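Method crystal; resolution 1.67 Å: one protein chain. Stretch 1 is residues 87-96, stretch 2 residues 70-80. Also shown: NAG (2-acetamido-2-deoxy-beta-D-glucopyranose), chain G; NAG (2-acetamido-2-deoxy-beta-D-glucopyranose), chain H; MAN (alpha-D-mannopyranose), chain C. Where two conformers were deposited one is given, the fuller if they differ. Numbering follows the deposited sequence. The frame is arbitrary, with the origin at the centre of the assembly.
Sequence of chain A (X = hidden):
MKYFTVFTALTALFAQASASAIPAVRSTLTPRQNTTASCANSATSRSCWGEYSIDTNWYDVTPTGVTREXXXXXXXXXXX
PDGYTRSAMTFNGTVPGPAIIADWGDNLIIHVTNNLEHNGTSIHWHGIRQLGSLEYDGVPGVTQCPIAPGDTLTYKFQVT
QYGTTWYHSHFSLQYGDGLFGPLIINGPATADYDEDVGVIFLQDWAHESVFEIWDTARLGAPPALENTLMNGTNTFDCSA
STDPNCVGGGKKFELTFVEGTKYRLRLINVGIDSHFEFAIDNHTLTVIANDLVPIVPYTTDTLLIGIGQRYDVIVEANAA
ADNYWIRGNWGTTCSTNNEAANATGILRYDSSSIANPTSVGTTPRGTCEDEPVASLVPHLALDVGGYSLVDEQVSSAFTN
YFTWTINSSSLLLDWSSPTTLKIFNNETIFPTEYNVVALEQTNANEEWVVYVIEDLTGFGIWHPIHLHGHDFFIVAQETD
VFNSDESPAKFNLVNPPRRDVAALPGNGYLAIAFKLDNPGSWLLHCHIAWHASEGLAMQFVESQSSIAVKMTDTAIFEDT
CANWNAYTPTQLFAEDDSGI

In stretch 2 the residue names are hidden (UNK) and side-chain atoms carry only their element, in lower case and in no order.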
# COMPACT_ATOMS: atom_id res chain seq x y z
N SER A 87 18.76 0.10 13.10
CA SER A 87 17.57 0.48 13.79
C SER A 87 16.37 0.14 12.89
O SER A 87 16.46 0.06 11.66
CB SER A 87 17.54 1.97 14.08
OG SER A 87 17.45 2.74 12.85
N ALA A 88 15.25 0.01 13.55
CA ALA A 88 13.96 -0.05 12.85
C ALA A 88 12.87 0.49 13.71
O ALA A 88 12.97 0.59 14.92
CB ALA A 88 13.64 -1.49 12.38
N MET A 89 11.78 0.86 13.06
CA MET A 89 10.54 1.17 13.69
C MET A 89 9.55 0.10 13.32
O MET A 89 9.25 -0.09 12.12
CB MET A 89 10.03 2.53 13.26
CG MET A 89 11.04 3.58 13.49
SD MET A 89 10.39 5.24 13.31
CE MET A 89 11.91 6.22 13.52
N THR A 90 9.09 -0.61 14.34
CA THR A 90 8.38 -1.84 14.13
C THR A 90 7.08 -1.89 14.90
O THR A 90 6.90 -1.26 15.91
CB THR A 90 9.23 -3.05 14.56
OG1 THR A 90 9.39 -3.11 15.99
CG2 THR A 90 10.59 -3.03 13.90
N PHE A 91 6.20 -2.79 14.46
CA PHE A 91 5.16 -3.29 15.29
C PHE A 91 5.73 -4.52 15.98
O PHE A 91 6.04 -5.57 15.34
CB PHE A 91 3.98 -3.73 14.44
CG PHE A 91 3.35 -2.60 13.68
CD1 PHE A 91 2.57 -1.69 14.36
CD2 PHE A 91 3.55 -2.46 12.31
CE1 PHE A 91 1.94 -0.66 13.70
CE2 PHE A 91 2.91 -1.41 11.62
CZ PHE A 91 2.13 -0.53 12.33
N ASN A 92 5.87 -4.43 17.28
CA ASN A 92 6.15 -5.63 18.07
C ASN A 92 7.46 -6.28 17.76
O ASN A 92 7.61 -7.50 17.87
CB ASN A 92 4.97 -6.61 17.95
CG ASN A 92 3.88 -6.20 18.83
OD1 ASN A 92 3.20 -5.21 18.56
ND2 ASN A 92 3.71 -6.90 19.94
N GLY A 93 8.40 -5.48 17.32
CA GLY A 93 9.79 -5.88 17.25
C GLY A 93 10.18 -6.76 16.09
O GLY A 93 11.25 -7.33 16.08
N THR A 94 9.33 -6.88 15.08
CA THR A 94 9.66 -7.66 13.91
C THR A 94 9.36 -6.84 12.65
O THR A 94 8.51 -5.96 12.68
CB THR A 94 8.87 -8.94 13.79
OG1 THR A 94 7.45 -8.68 13.74
CG2 THR A 94 9.23 -9.94 14.94
N VAL A 95 10.11 -7.14 11.59
CA VAL A 95 9.81 -6.61 10.24
C VAL A 95 9.68 -7.81 9.35
O VAL A 95 10.64 -8.57 9.23
CB VAL A 95 10.87 -5.68 9.72
CG1 VAL A 95 10.60 -5.20 8.31
CG2 VAL A 95 11.08 -4.47 10.67
N PRO A 96 8.52 -8.01 8.76
CA PRO A 96 7.22 -7.34 8.94
C PRO A 96 6.66 -7.47 10.33
O PRO A 96 7.04 -8.41 11.07
CB PRO A 96 6.29 -8.07 7.96
CG PRO A 96 7.13 -8.96 7.16
CD PRO A 96 8.41 -9.20 7.90
N UNK A 70 -6.58 -7.07 18.88
CA UNK A 70 -5.14 -7.11 18.73
C UNK A 70 -4.54 -6.00 19.54
O UNK A 70 -5.13 -4.93 19.69
c UNK A 70 -4.23 -10.20 15.33
c UNK A 70 -6.40 -9.32 14.89
c UNK A 70 -4.73 -6.95 17.24
c UNK A 70 -6.16 -8.26 15.71
c UNK A 70 -4.97 -8.13 16.37
c UNK A 70 -5.46 -10.29 14.71
c UNK A 70 -4.00 -9.10 16.18
o UNK A 70 -5.76 -11.33 13.89
N UNK A 71 -3.34 -6.22 20.08
CA UNK A 71 -2.58 -5.20 20.75
C UNK A 71 -1.29 -5.02 19.98
O UNK A 71 -0.58 -5.98 19.77
c UNK A 71 -3.42 -5.36 23.14
c UNK A 71 -4.48 -6.26 23.39
c UNK A 71 -6.74 -7.53 24.29
c UNK A 71 -5.91 -8.16 23.37
c UNK A 71 -3.67 -4.24 23.91
n UNK A 71 -4.85 -4.40 24.62
c UNK A 71 -2.30 -5.57 22.23
c UNK A 71 -5.35 -5.65 24.32
c UNK A 71 -6.49 -6.26 24.75
c UNK A 71 -4.79 -7.55 22.92
N UNK A 72 -1.01 -3.83 19.51
CA UNK A 72 0.23 -3.59 18.77
C UNK A 72 0.98 -2.53 19.48
O UNK A 72 0.43 -1.52 19.91
c UNK A 72 -1.00 -3.53 15.00
c UNK A 72 -0.73 -4.11 16.39
c UNK A 72 0.11 -5.35 16.31
c UNK A 72 -0.02 -3.12 17.33
N UNK A 73 2.27 -2.74 19.52
CA UNK A 73 3.17 -1.76 20.08
C UNK A 73 4.11 -1.28 19.00
O UNK A 73 4.84 -2.05 18.37
o UNK A 73 5.03 -1.58 21.62
c UNK A 73 3.91 -2.37 21.27
N UNK A 74 4.11 0.03 18.78
CA UNK A 74 5.01 0.65 17.86
C UNK A 74 6.32 0.88 18.57
O UNK A 74 6.36 1.62 19.55
c UNK A 74 4.47 1.95 17.28
c UNK A 74 3.19 1.62 16.51
c UNK A 74 5.51 2.66 16.42
N UNK A 75 7.34 0.21 18.08
CA UNK A 75 8.61 0.15 18.79
C UNK A 75 9.81 0.60 18.03
O UNK A 75 9.89 0.57 16.82
c UNK A 75 7.65 -1.82 19.99
o UNK A 75 7.23 -3.01 21.93
c UNK A 75 7.92 -2.98 20.89
o UNK A 75 8.78 -3.84 20.58
c UNK A 75 8.85 -1.28 19.27
N UNK A 76 10.78 1.03 18.83
CA UNK A 76 12.05 1.41 18.35
C UNK A 76 13.01 0.26 18.56
O UNK A 76 13.31 -0.10 19.70
n UNK A 76 13.71 4.68 18.82
o UNK A 76 14.35 2.88 17.60
c UNK A 76 13.57 3.41 18.43
c UNK A 76 12.44 2.70 19.09
N UNK A 77 13.42 -0.37 17.48
CA UNK A 77 14.03 -1.66 17.52
C UNK A 77 15.40 -1.72 16.88
O UNK A 77 15.88 -0.77 16.24
o UNK A 77 11.74 -2.49 17.16
c UNK A 77 13.09 -2.60 16.74
N UNK A 78 16.03 -2.89 16.98
CA UNK A 78 17.25 -3.21 16.32
C UNK A 78 17.00 -4.55 15.67
O UNK A 78 16.52 -5.45 16.31
c UNK A 78 19.69 -3.57 16.58
o UNK A 78 18.45 -2.00 17.98
c UNK A 78 18.43 -3.26 17.30
N UNK A 79 17.26 -4.62 14.37
CA UNK A 79 17.12 -5.87 13.65
C UNK A 79 18.28 -6.12 12.68
O UNK A 79 19.00 -5.19 12.28
c UNK A 79 15.77 -5.89 12.95
c UNK A 79 14.61 -5.87 13.95
c UNK A 79 15.64 -4.70 12.02
c UNK A 79 14.51 -4.97 10.95
N UNK A 80 18.41 -7.37 12.28
CA UNK A 80 19.37 -7.79 11.31
C UNK A 80 18.72 -8.66 10.26
O UNK A 80 18.86 -9.87 10.27
o UNK A 80 20.98 -7.83 13.09
c UNK A 80 20.54 -8.58 11.98
c UNK A 80 21.66 -8.80 11.00
C1 NAG G . 2.76 -6.53 20.96
C2 NAG G . 1.88 -7.60 21.56
C3 NAG G . 1.05 -7.05 22.69
C4 NAG G . 1.97 -6.45 23.71
C5 NAG G . 2.84 -5.41 23.07
C6 NAG G . 3.82 -4.76 24.05
C7 NAG G . 1.24 -9.12 19.75
C8 NAG G . 0.21 -9.35 18.67
N2 NAG G . 0.98 -8.04 20.50
O3 NAG G . 0.38 -8.10 23.27
O4 NAG G . 1.20 -5.86 24.69
O5 NAG G . 3.60 -5.99 22.00
O6 NAG G . 4.68 -5.81 24.56
O7 NAG G . 2.21 -9.86 19.88
C1 NAG H . 14.78 5.44 18.33
C2 NAG H . 14.53 6.91 18.50
C3 NAG H . 15.76 7.67 18.09
C4 NAG H . 17.00 7.22 18.86
C5 NAG H . 17.09 5.71 18.69
C6 NAG H . 18.30 5.18 19.47
C7 NAG H . 12.29 7.54 17.86
C8 NAG H . 11.42 7.89 16.69
N2 NAG H . 13.50 7.29 17.55
O3 NAG H . 15.50 9.04 18.26
O4 NAG H . 18.14 7.83 18.27
O5 NAG H . 15.89 5.13 19.18
O6 NAG H . 18.05 5.39 20.84
O7 NAG H . 11.84 7.50 18.99
C1 MAN C . -5.46 -13.53 20.48
C2 MAN C . -6.29 -12.76 21.53
C3 MAN C . -7.78 -12.82 21.15
C4 MAN C . -7.97 -12.25 19.74
C5 MAN C . -7.08 -13.01 18.75
C6 MAN C . -7.08 -12.32 17.38
O2 MAN C . -5.80 -11.43 21.71
O3 MAN C . -8.60 -12.14 22.07
O4 MAN C . -9.35 -12.06 19.38
O5 MAN C . -5.72 -13.03 19.18
O6 MAN C . -6.24 -13.02 16.46

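Position 70, the first of the stretch and already within a strand, has one carbon leading to a six-carbon ring that bears an oxygen. It lies beyond the reach of stretch 1, and the mannose packs its C6 over one ring face. This is Tyr 70, whose OH takes a weak hydrogen bond of 3.1 Å from O6 of that sugar.

Position 71 carries one carbon and then fused five- and six-membered rings of eight carbons and one nitrogen, which can only be Trp 71. Its ring end leads away from stretch 1, so its backbone does the work here: Trp 71 O accepts a 2.7 Å hydrogen bond from N2 of the chain G glycan.

At position 72 four carbons fork at the second, and one tip sits 4.1 Å from CD1 of Phe 91. That branching defines Leu 72, an apolar neighbour for the aromatic ring.

Position 73 has one carbon and one oxygen: Ser 73. Its backbone is held at both ends by Asn 92, with Ser 73 N giving to Asn 92 OD1 at 2.8 Å and Asn 92 N giving to Ser 73 O at 2.8 Å. The side chain of Asn 92 thus extends the ladder where the strand of stretch 1 has ended.

Position 74 shows three carbons, two of them carried on the first, and one tip lies 3.8 Å from CE1 of Phe 91. It is Val 74, on the same sheet face as that ring.

Three carbons, the last holding two oxygens, mark position 75 as Glu 75. One carboxylate oxygen, OE2, accepts a 2.6 Å hydrogen bond from Ser 73 OG, while the backbone pairs with Thr 90 in both directions.

Position 76 has two carbons, the second carrying oxygen and nitrogen; the nitrogen is bonded at 1.4 Å to C1 of the chain H glycan. An amide so linked is Asn 76, and its sugar reaches back over stretch 1, placing C8 3.6 Å from CE of Met 89.

Position 77 offers one carbon and one oxygen, the oxygen 2.7 Å from Thr 90 OG1. This is Ser 77, and the two hydroxyls are hydrogen-bonded.

At position 78 one carbon carries an oxygen and a carbon, giving Thr 78, largely solvent-facing opposite Ser 87.

Position 79 has four carbons forked at the first, one arm two carbons long. The longer arm comes within 3.8 Å of Ala 88 CB and 3.5 Å of Val 95 CG2, as suits Ile 79.

Position 80 again has one carbon bearing oxygen and carbon: Thr 80, beyond the contact.

The contact is an antiparallel ladder with its side chains sorted by face. Paired backbone hydrogen bonds join Ala 88 to Ser 77 and Thr 90 to Glu 75. Phe 91 packs with Val 74 on one face; on the other, the hydroxyl pair lies between the carboxylate and the apolar Ala 88–Ile 79 contact.

Stretch 2, residues 70-80: YWLSVENSTIT
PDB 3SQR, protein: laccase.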